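Local coordinates for protein mandalate racemase/muconate lactonizing enzyme (Unidentified, PDB 4E4U) that is of unproven function but, as a member of the mandelate racemase/muconate lactonizing enzyme family, probably abstracts a proton next to a carboxylate in its substrate, at residues R124-T129 with N329-E334; G169-Y174 with G207-M212. All blocks are in the same frame, centred on the assembly; numbering follows the deposited sequence.

Contact 1: R124-T129 with N329-E334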
ATOM      1  N   ARG A 124     -27.532  30.238 -12.834  1.00 17.63           N
ATOM      2  CA  ARG A 124     -28.547  29.203 -12.991  1.00 18.10           C
ATOM      3  C   ARG A 124     -27.892  27.836 -12.851  1.00 15.69           C
ATOM      4  O   ARG A 124     -26.675  27.706 -12.999  1.00 16.42           O
ATOM      5  CB  ARG A 124     -29.245  29.314 -14.338  1.00 22.30           C
ATOM      6  CG  ARG A 124     -28.326  29.099 -15.506  1.00 26.33           C
ATOM      7  CD  ARG A 124     -28.984  29.512 -16.808  1.00 30.72           C
ATOM      8  NE  ARG A 124     -28.007  29.529 -17.888  1.00 34.41           N
ATOM      9  CZ  ARG A 124     -28.318  29.498 -19.178  1.00 37.11           C
ATOM     10  NH1 ARG A 124     -29.590  29.441 -19.555  1.00 38.17           N
ATOM     11  NH2 ARG A 124     -27.356  29.519 -20.090  1.00 37.96           N
ATOM     12  N   LEU A 125     -28.705  26.820 -12.587  1.00 13.86           N
ATOM     13  CA  LEU A 125     -28.192  25.504 -12.236  1.00 12.61           C
ATOM     14  C   LEU A 125     -28.601  24.460 -13.259  1.00 12.19           C
ATOM     15  O   LEU A 125     -29.790  24.207 -13.462  1.00 11.98           O
ATOM     16  CB  LEU A 125     -28.722  25.085 -10.868  1.00 12.86           C
ATOM     17  CG  LEU A 125     -28.400  26.017  -9.703  1.00 14.07           C
ATOM     18  CD1 LEU A 125     -29.140  25.563  -8.454  1.00 15.16           C
ATOM     19  CD2 LEU A 125     -26.897  26.048  -9.458  1.00 14.72           C
ATOM     20  N   ARG A 126     -27.615  23.843 -13.896  1.00 11.83           N
ATOM     21  CA  ARG A 126     -27.890  22.743 -14.805  1.00 11.92           C
ATOM     22  C   ARG A 126     -28.698  21.677 -14.067  1.00 11.80           C
ATOM     23  O   ARG A 126     -28.396  21.335 -12.920  1.00 12.32           O
ATOM     24  CB  ARG A 126     -26.577  22.146 -15.320  1.00 11.64           C
ATOM     25  CG  ARG A 126     -26.759  21.090 -16.398  1.00 12.49           C
ATOM     26  CD  ARG A 126     -25.446  20.394 -16.708  1.00 12.61           C
ATOM     27  NE  ARG A 126     -25.625  19.362 -17.723  1.00 12.84           N
ATOM     28  CZ  ARG A 126     -24.709  18.455 -18.043  1.00 12.21           C
ATOM     29  NH1 ARG A 126     -23.530  18.445 -17.426  1.00 13.09           N
ATOM     30  NH2 ARG A 126     -24.972  17.550 -18.981  1.00 13.28           N
ATOM     31  N   SER A 127     -29.727  21.152 -14.721  0.50 12.57           N
ATOM     32  CA  SER A 127     -30.569  20.151 -14.081  0.50 13.68           C
ATOM     33  C   SER A 127     -30.809  18.935 -14.968  0.50 12.99           C
ATOM     34  O   SER A 127     -30.528  18.956 -16.166  0.50 13.75           O
ATOM     35  CB  SER A 127     -31.901  20.760 -13.650  0.50 16.40           C
ATOM     36  OG  SER A 127     -32.728  20.991 -14.768  0.50 18.44           O
ATOM     37  N   TYR A 128     -31.317  17.868 -14.365  1.00 12.33           N
ATOM     38  CA  TYR A 128     -31.722  16.697 -15.122  1.00 12.12           C
ATOM     39  C   TYR A 128     -33.004  16.163 -14.534  1.00 12.29           C
ATOM     40  O   TYR A 128     -33.382  16.538 -13.423  1.00 13.18           O
ATOM     41  CB  TYR A 128     -30.654  15.616 -15.083  1.00 12.11           C
ATOM     42  CG  TYR A 128     -30.505  14.858 -13.782  1.00 12.55           C
ATOM     43  CD1 TYR A 128     -31.248  13.705 -13.536  1.00 12.89           C
ATOM     44  CD2 TYR A 128     -29.560  15.237 -12.841  1.00 11.99           C
ATOM     45  CE1 TYR A 128     -31.070  12.965 -12.364  1.00 12.63           C
ATOM     46  CE2 TYR A 128     -29.381  14.511 -11.666  1.00 12.16           C
ATOM     47  CZ  TYR A 128     -30.134  13.375 -11.433  1.00 12.45           C
ATOM     48  OH  TYR A 128     -29.954  12.641 -10.281  1.00 13.46           O
ATOM     49  N   THR A 129     -33.667  15.278 -15.268  1.00 12.69           N
ATOM     50  CA  THR A 129     -34.794  14.555 -14.703  1.00 13.81           C
ATOM     51  C   THR A 129     -34.739  13.077 -15.066  1.00 13.02           C
ATOM     52  O   THR A 129     -34.155  12.694 -16.085  1.00 13.23           O
ATOM     53  CB  THR A 129     -36.150  15.158 -15.150  1.00 15.06           C
ATOM     54  OG1 THR A 129     -37.225  14.462 -14.500  1.00 15.19           O
ATOM     55  CG2 THR A 129     -36.318  15.069 -16.666  1.00 16.04           C
ATOM     56  N   ASN A 329     -17.697  23.227  -7.222  1.00 10.70           N
ATOM     57  CA  ASN A 329     -17.576  21.934  -7.879  1.00 10.44           C
ATOM     58  C   ASN A 329     -18.934  21.275  -8.099  1.00 11.21           C
ATOM     59  O   ASN A 329     -19.105  20.068  -7.926  1.00 12.62           O
ATOM     60  CB  ASN A 329     -16.631  21.012  -7.095  1.00 10.48           C
ATOM     61  CG  ASN A 329     -17.036  20.833  -5.634  1.00 11.05           C
ATOM     62  OD1 ASN A 329     -17.573  21.748  -5.006  1.00 12.47           O
ATOM     63  ND2 ASN A 329     -16.733  19.660  -5.075  1.00 11.12           N
ATOM     64  N   PHE A 330     -19.901  22.093  -8.482  1.00 11.39           N
ATOM     65  CA  PHE A 330     -21.253  21.636  -8.772  1.00 11.67           C
ATOM     66  C   PHE A 330     -21.340  21.099 -10.194  1.00 11.20           C
ATOM     67  O   PHE A 330     -20.921  21.766 -11.140  1.00 12.86           O
ATOM     68  CB  PHE A 330     -22.222  22.804  -8.598  1.00 12.59           C
ATOM     69  CG  PHE A 330     -23.599  22.547  -9.147  1.00 12.58           C
ATOM     70  CD1 PHE A 330     -24.490  21.711  -8.481  1.00 12.63           C
ATOM     71  CD2 PHE A 330     -24.015  23.157 -10.320  1.00 12.99           C
ATOM     72  CE1 PHE A 330     -25.770  21.483  -8.986  1.00 12.82           C
ATOM     73  CE2 PHE A 330     -25.288  22.936 -10.824  1.00 13.19           C
ATOM     74  CZ  PHE A 330     -26.162  22.101 -10.160  1.00 12.63           C
ATOM     75  N   LEU A 331     -21.910  19.906 -10.349  1.00 10.55           N
ATOM     76  CA  LEU A 331     -22.121  19.307 -11.674  1.00 10.70           C
ATOM     77  C   LEU A 331     -23.531  19.538 -12.205  1.00 11.36           C
ATOM     78  O   LEU A 331     -23.713  20.109 -13.280  1.00 12.00           O
ATOM     79  CB  LEU A 331     -21.840  17.802 -11.627  1.00 11.61           C
ATOM     80  CG  LEU A 331     -22.150  16.966 -12.875  1.00 11.52           C
ATOM     81  CD1 LEU A 331     -21.379  17.479 -14.091  1.00 13.15           C
ATOM     82  CD2 LEU A 331     -21.844  15.491 -12.637  1.00 12.69           C
ATOM     83  N   ILE A 332     -24.535  19.092 -11.456  1.00 10.76           N
ATOM     84  CA  ILE A 332     -25.912  19.112 -11.943  1.00 10.33           C
ATOM     85  C   ILE A 332     -26.847  18.848 -10.768  1.00 10.88           C
ATOM     86  O   ILE A 332     -26.449  18.218  -9.786  1.00 11.65           O
ATOM     87  CB  ILE A 332     -26.094  18.038 -13.055  1.00 10.70           C
ATOM     88  CG1 ILE A 332     -27.333  18.296 -13.917  1.00 11.26           C
ATOM     89  CG2 ILE A 332     -26.060  16.622 -12.466  1.00 11.43           C
ATOM     90  CD1 ILE A 332     -27.326  17.450 -15.184  1.00 12.09           C
ATOM     91  N   GLN A 333     -28.086  19.323 -10.871  1.00 11.27           N
ATOM     92  CA  GLN A 333     -29.073  19.161  -9.807  1.00 11.96           C
ATOM     93  C   GLN A 333     -30.234  18.318 -10.290  1.00 12.83           C
ATOM     94  O   GLN A 333     -30.844  18.617 -11.313  1.00 14.47           O
ATOM     95  CB  GLN A 333     -29.586  20.526  -9.335  1.00 12.81           C
ATOM     96  CG  GLN A 333     -30.798  20.459  -8.407  1.00 13.63           C
ATOM     97  CD  GLN A 333     -30.493  19.836  -7.056  1.00 15.22           C
ATOM     98  OE1 GLN A 333     -29.576  20.267  -6.354  1.00 16.26           O
ATOM     99  NE2 GLN A 333     -31.265  18.822  -6.680  1.00 16.56           N
ATOM    100  N   GLU A 334     -30.545  17.265  -9.546  1.00 13.06           N
ATOM    101  CA  GLU A 334     -31.687  16.440  -9.881  1.00 13.48           C
ATOM    102  C   GLU A 334     -32.963  17.248  -9.751  1.00 14.61           C
ATOM    103  O   GLU A 334     -33.196  17.919  -8.736  1.00 14.94           O
ATOM    104  CB  GLU A 334     -31.767  15.208  -8.978  1.00 15.24           C
ATOM    105  CG  GLU A 334     -32.886  14.246  -9.383  1.00 17.03           C
ATOM    106  CD  GLU A 334     -32.697  12.843  -8.832  1.00 19.93           C
ATOM    107  OE1 GLU A 334     -31.970  12.691  -7.828  1.00 20.70           O
ATOM    108  OE2 GLU A 334     -33.268  11.894  -9.417  1.00 22.71           O
TER
HETATM  109  O   HOH W   1     -22.120  20.483 -15.636  1.00 22.35           O
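Tyr128 lays its ring across the start of Glu334, and the two side chains cross at a slant, the Glu334 chain passing from the ring face to the hydroxyl end. The Tyr128 CG lies between its own backbone N and carbonyl carbon (chi1 74°), and the ring beyond it comes to lie against Glu334. One ring face takes the Glu334 CA, 3.8 Å from the ring centroid in a CH-pi contact. Glu334 CB and CG then pass close to CZ, and the carboxylate reaches the phenol with its plane 27° from that of the ring, Glu334 CD standing 3.1 Å from Tyr128 OH. Both polar ends have other partners: Tyr128 OH is hydrogen-bonded to Lys164 NZ, and Glu334 OE1 to Leu310 N.

Beside this pair, Ile332 fills the angle between Tyr128 and Arg126. Its CG2 touches Tyr128 CD2, whereas its CD1 lies over one face of the Arg126 guanidinium, 3.6 Å from Arg126 NE. Along the extended arginine, NH2 forms a salt bridge with Asp203, NE a hydrogen bond with Thr161, and NH1 donates to a water that in turn donates to Leu331 O. Earlier in segment 329-334, Phe330 presents its edge to the backbone, CZ 3.6 Å from Arg126 O, and receives Leu125 CD2 off-centre, 4.2 Å from the ring centroid.

Two backbone bonds tie the chains together: Gln333 N to Arg126 O (2.9 Å) and Tyr128 N to Gln333 O (3.2 Å). Ser127 and Gln333 lie on the face away from Tyr128 and Glu334. There Gln333 bends back, its NE2 donating to Glu334 O (3.0 Å). This parallel pairing joins the first barrel strand, 125-130, to the last, 333-335, the closure typical of the TIM-like barrel of the enolase superfamily.

Contact 2: G169-Y174 with G207-M212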
ATOM      1  N   GLY A 169     -33.787  -3.614 -13.602  1.00 13.63           N
ATOM      2  CA  GLY A 169     -34.633  -4.558 -12.890  1.00 13.92           C
ATOM      3  C   GLY A 169     -34.751  -4.262 -11.407  1.00 14.02           C
ATOM      4  O   GLY A 169     -34.222  -3.265 -10.919  1.00 14.07           O
ATOM      5  N   PRO A 170     -35.442  -5.137 -10.669  1.00 14.67           N
ATOM      6  CA  PRO A 170     -35.724  -4.865  -9.257  1.00 15.28           C
ATOM      7  C   PRO A 170     -34.476  -4.768  -8.389  1.00 14.03           C
ATOM      8  O   PRO A 170     -33.473  -5.467  -8.601  1.00 14.07           O
ATOM      9  CB  PRO A 170     -36.531  -6.092  -8.823  1.00 16.67           C
ATOM     10  CG  PRO A 170     -37.158  -6.597 -10.089  1.00 17.00           C
ATOM     11  CD  PRO A 170     -36.100  -6.369 -11.134  1.00 15.99           C
ATOM     12  N   TYR A 171     -34.548  -3.874  -7.411  1.00 13.43           N
ATOM     13  CA  TYR A 171     -33.601  -3.857  -6.312  1.00 13.59           C
ATOM     14  C   TYR A 171     -34.326  -4.443  -5.110  1.00 13.52           C
ATOM     15  O   TYR A 171     -35.450  -4.048  -4.803  1.00 15.00           O
ATOM     16  CB  TYR A 171     -33.097  -2.438  -6.031  1.00 14.72           C
ATOM     17  CG  TYR A 171     -34.148  -1.350  -6.081  1.00 15.94           C
ATOM     18  CD1 TYR A 171     -34.498  -0.750  -7.284  1.00 17.38           C
ATOM     19  CD2 TYR A 171     -34.749  -0.882  -4.920  1.00 17.01           C
ATOM     20  CE1 TYR A 171     -35.437   0.261  -7.333  1.00 19.00           C
ATOM     21  CE2 TYR A 171     -35.689   0.128  -4.959  1.00 18.36           C
ATOM     22  CZ  TYR A 171     -36.030   0.698  -6.171  1.00 19.71           C
ATOM     23  OH  TYR A 171     -36.964   1.707  -6.229  1.00 22.82           O
ATOM     24  N   THR A 172     -33.702  -5.410  -4.448  1.00 12.56           N
ATOM     25  CA  THR A 172     -34.408  -6.190  -3.440  1.00 12.36           C
ATOM     26  C   THR A 172     -33.650  -6.201  -2.131  1.00 11.49           C
ATOM     27  O   THR A 172     -32.503  -5.750  -2.060  1.00 11.46           O
ATOM     28  CB  THR A 172     -34.607  -7.664  -3.869  1.00 12.76           C
ATOM     29  OG1 THR A 172     -33.424  -8.416  -3.569  1.00 13.64           O
ATOM     30  CG2 THR A 172     -34.947  -7.775  -5.356  1.00 14.17           C
ATOM     31  N   ALA A 173     -34.285  -6.755  -1.103  1.00 11.48           N
ATOM     32  CA  ALA A 173     -33.673  -6.901   0.209  1.00 11.29           C
ATOM     33  C   ALA A 173     -32.421  -7.773   0.177  1.00 11.09           C
ATOM     34  O   ALA A 173     -31.639  -7.745   1.115  1.00 11.54           O
ATOM     35  CB  ALA A 173     -34.679  -7.469   1.205  1.00 12.37           C
ATOM     36  N   TYR A 174     -32.234  -8.539  -0.898  1.00 10.96           N
ATOM     37  CA  TYR A 174     -31.104  -9.463  -1.005  1.00 11.88           C
ATOM     38  C   TYR A 174     -30.053  -8.994  -1.997  1.00 12.20           C
ATOM     39  O   TYR A 174     -29.063  -9.686  -2.226  1.00 13.81           O
ATOM     40  CB  TYR A 174     -31.602 -10.872  -1.361  1.00 12.15           C
ATOM     41  CG  TYR A 174     -32.619 -11.347  -0.352  1.00 12.72           C
ATOM     42  CD1 TYR A 174     -32.218 -11.897   0.858  1.00 13.24           C
ATOM     43  CD2 TYR A 174     -33.980 -11.209  -0.591  1.00 14.13           C
ATOM     44  CE1 TYR A 174     -33.148 -12.302   1.804  1.00 14.18           C
ATOM     45  CE2 TYR A 174     -34.920 -11.614   0.345  1.00 14.11           C
ATOM     46  CZ  TYR A 174     -34.502 -12.168   1.536  1.00 14.43           C
ATOM     47  OH  TYR A 174     -35.429 -12.569   2.474  1.00 16.03           O
ATOM     48  N   GLY A 207     -29.159   5.355 -14.029  1.00 12.31           N
ATOM     49  CA  GLY A 207     -29.629   5.589 -12.676  1.00 13.04           C
ATOM     50  C   GLY A 207     -29.956   4.360 -11.862  1.00 13.78           C
ATOM     51  O   GLY A 207     -31.036   4.267 -11.268  1.00 15.04           O
ATOM     52  N   THR A 208     -29.013   3.426 -11.813  1.00 13.32           N
ATOM     53  CA  THR A 208     -29.177   2.202 -11.038  1.00 13.09           C
ATOM     54  C   THR A 208     -29.373   2.476  -9.542  1.00 12.73           C
ATOM     55  O   THR A 208     -29.104   3.588  -9.051  1.00 14.07           O
ATOM     56  CB  THR A 208     -28.009   1.229 -11.298  1.00 13.25           C
ATOM     57  OG1 THR A 208     -26.894   1.950 -11.846  1.00 13.45           O
ATOM     58  CG2 THR A 208     -28.431   0.190 -12.315  1.00 14.82           C
ATOM     59  N   HIS A 209     -29.848   1.453  -8.839  1.00 12.53           N
ATOM     60  CA  HIS A 209     -30.282   1.540  -7.441  1.00 12.65           C
ATOM     61  C   HIS A 209     -29.578   0.482  -6.572  1.00 11.71           C
ATOM     62  O   HIS A 209     -30.181  -0.088  -5.662  1.00 12.19           O
ATOM     63  CB  HIS A 209     -31.797   1.311  -7.343  1.00 14.56           C
ATOM     64  CG  HIS A 209     -32.637   2.458  -7.820  1.00 16.29           C
ATOM     65  ND1 HIS A 209     -32.960   2.654  -9.141  1.00 17.15           N
ATOM     66  CD2 HIS A 209     -33.263   3.445  -7.128  1.00 18.17           C
ATOM     67  CE1 HIS A 209     -33.731   3.721  -9.255  1.00 18.05           C
ATOM     68  NE2 HIS A 209     -33.929   4.219  -8.049  1.00 18.49           N
ATOM     69  N   GLY A 210     -28.313   0.193  -6.856  1.00 10.97           N
ATOM     70  CA  GLY A 210     -27.584  -0.782  -6.063  1.00 10.66           C
ATOM     71  C   GLY A 210     -28.048  -2.214  -6.240  1.00 11.04           C
ATOM     72  O   GLY A 210     -27.940  -3.010  -5.306  1.00 11.95           O
ATOM     73  N   GLN A 211     -28.532  -2.557  -7.432  1.00 11.50           N
ATOM     74  CA  GLN A 211     -29.016  -3.913  -7.688  1.00 11.86           C
ATOM     75  C   GLN A 211     -27.913  -4.960  -7.605  1.00 11.60           C
ATOM     76  O   GLN A 211     -28.179  -6.114  -7.287  1.00 12.24           O
ATOM     77  CB  GLN A 211     -29.637  -4.024  -9.088  1.00 12.57           C
ATOM     78  CG  GLN A 211     -31.011  -3.412  -9.261  1.00 13.09           C
ATOM     79  CD  GLN A 211     -30.958  -1.973  -9.717  1.00 12.78           C
ATOM     80  OE1 GLN A 211     -29.979  -1.264  -9.470  1.00 12.16           O
ATOM     81  NE2 GLN A 211     -32.021  -1.524 -10.374  1.00 13.67           N
ATOM     82  N   MET A 212     -26.683  -4.551  -7.901  1.00 10.81           N
ATOM     83  CA  MET A 212     -25.632  -5.486  -8.286  1.00 10.86           C
ATOM     84  C   MET A 212     -24.557  -5.737  -7.246  1.00 10.62           C
ATOM     85  O   MET A 212     -24.230  -4.859  -6.445  1.00 11.04           O
ATOM     86  CB  MET A 212     -24.946  -4.964  -9.552  1.00 11.60           C
ATOM     87  CG  MET A 212     -25.812  -5.071 -10.785  1.00 13.31           C
ATOM     88  SD  MET A 212     -25.348  -3.932 -12.070  1.00 17.61           S
ATOM     89  CE  MET A 212     -26.003  -2.444 -11.341  1.00 18.71           C
TER
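Tyr171 CG lies between the backbone N and the carbonyl carbon (chi1 42°), while His209 CG stands anti to its carbonyl carbon, beside the backbone N; chi2 values of -85° and 84° then turn the two ring planes nearly parallel. They form an offset stack, centroids 4.6 Å apart and planes at 15°. The overlap is shifted to the rim: Tyr171 CE1 sits over one imidazole face, 3.6 Å from His209 CG. His209 CB comes over the tyrosine ring as well, 3.4 Å from Tyr171 CD1, giving a CH-pi contact in addition to the stack. Phe82 of a neighbouring subunit meets both rings, which places the stack at a subunit interface.

The segments belong to loops that follow barrel strands 162-165 and 203-206, so the contact joins neighbouring loops at the C-terminal end of the TIM-like barrel, the end where this superfamily has its active site.

Gln211 forms the polar half. The chain bends at chi2, bringing the amide toward 169-170, and Gln211 NE2 donates to Gly169 O at 2.9 Å in an essentially straight bond, the acceptor lying in the amide plane. Gln211 CG packs against Pro170 O at 3.3 Å. The other end of the amide is also used: Gln211 OE1 accepts from His209 N at 2.8 Å, which fixes the rotation of the group and ties it to the residue carrying the stacked imidazole. Asp166 OD2 is hydrogen-bonded to both Gln211 NE2 and His209 ND1, so one carboxylate oxygen positions amide and imidazole alike.

Overall arrangement
Both contacts belong to the barrel domain, but at different depths: the centre of contact 1, a buried one, is about 12 Å from the chain centre, and that of contact 2, partly buried, about 17 Å. Each meets another subunit, contact 1 at its edge and contact 2 at its aromatic stack. Their centres are about 24 Å apart and they do not touch. Contact 1 joins sequence-distant strands into one sheet by backbone bonds; contact 2 lies between successive loops and relies on side chains, a ring stack and one hydrogen bond from a glutamine amide. Side chains of contact 1 end on strands 162-165 and 203-206, whose following loops make contact 2.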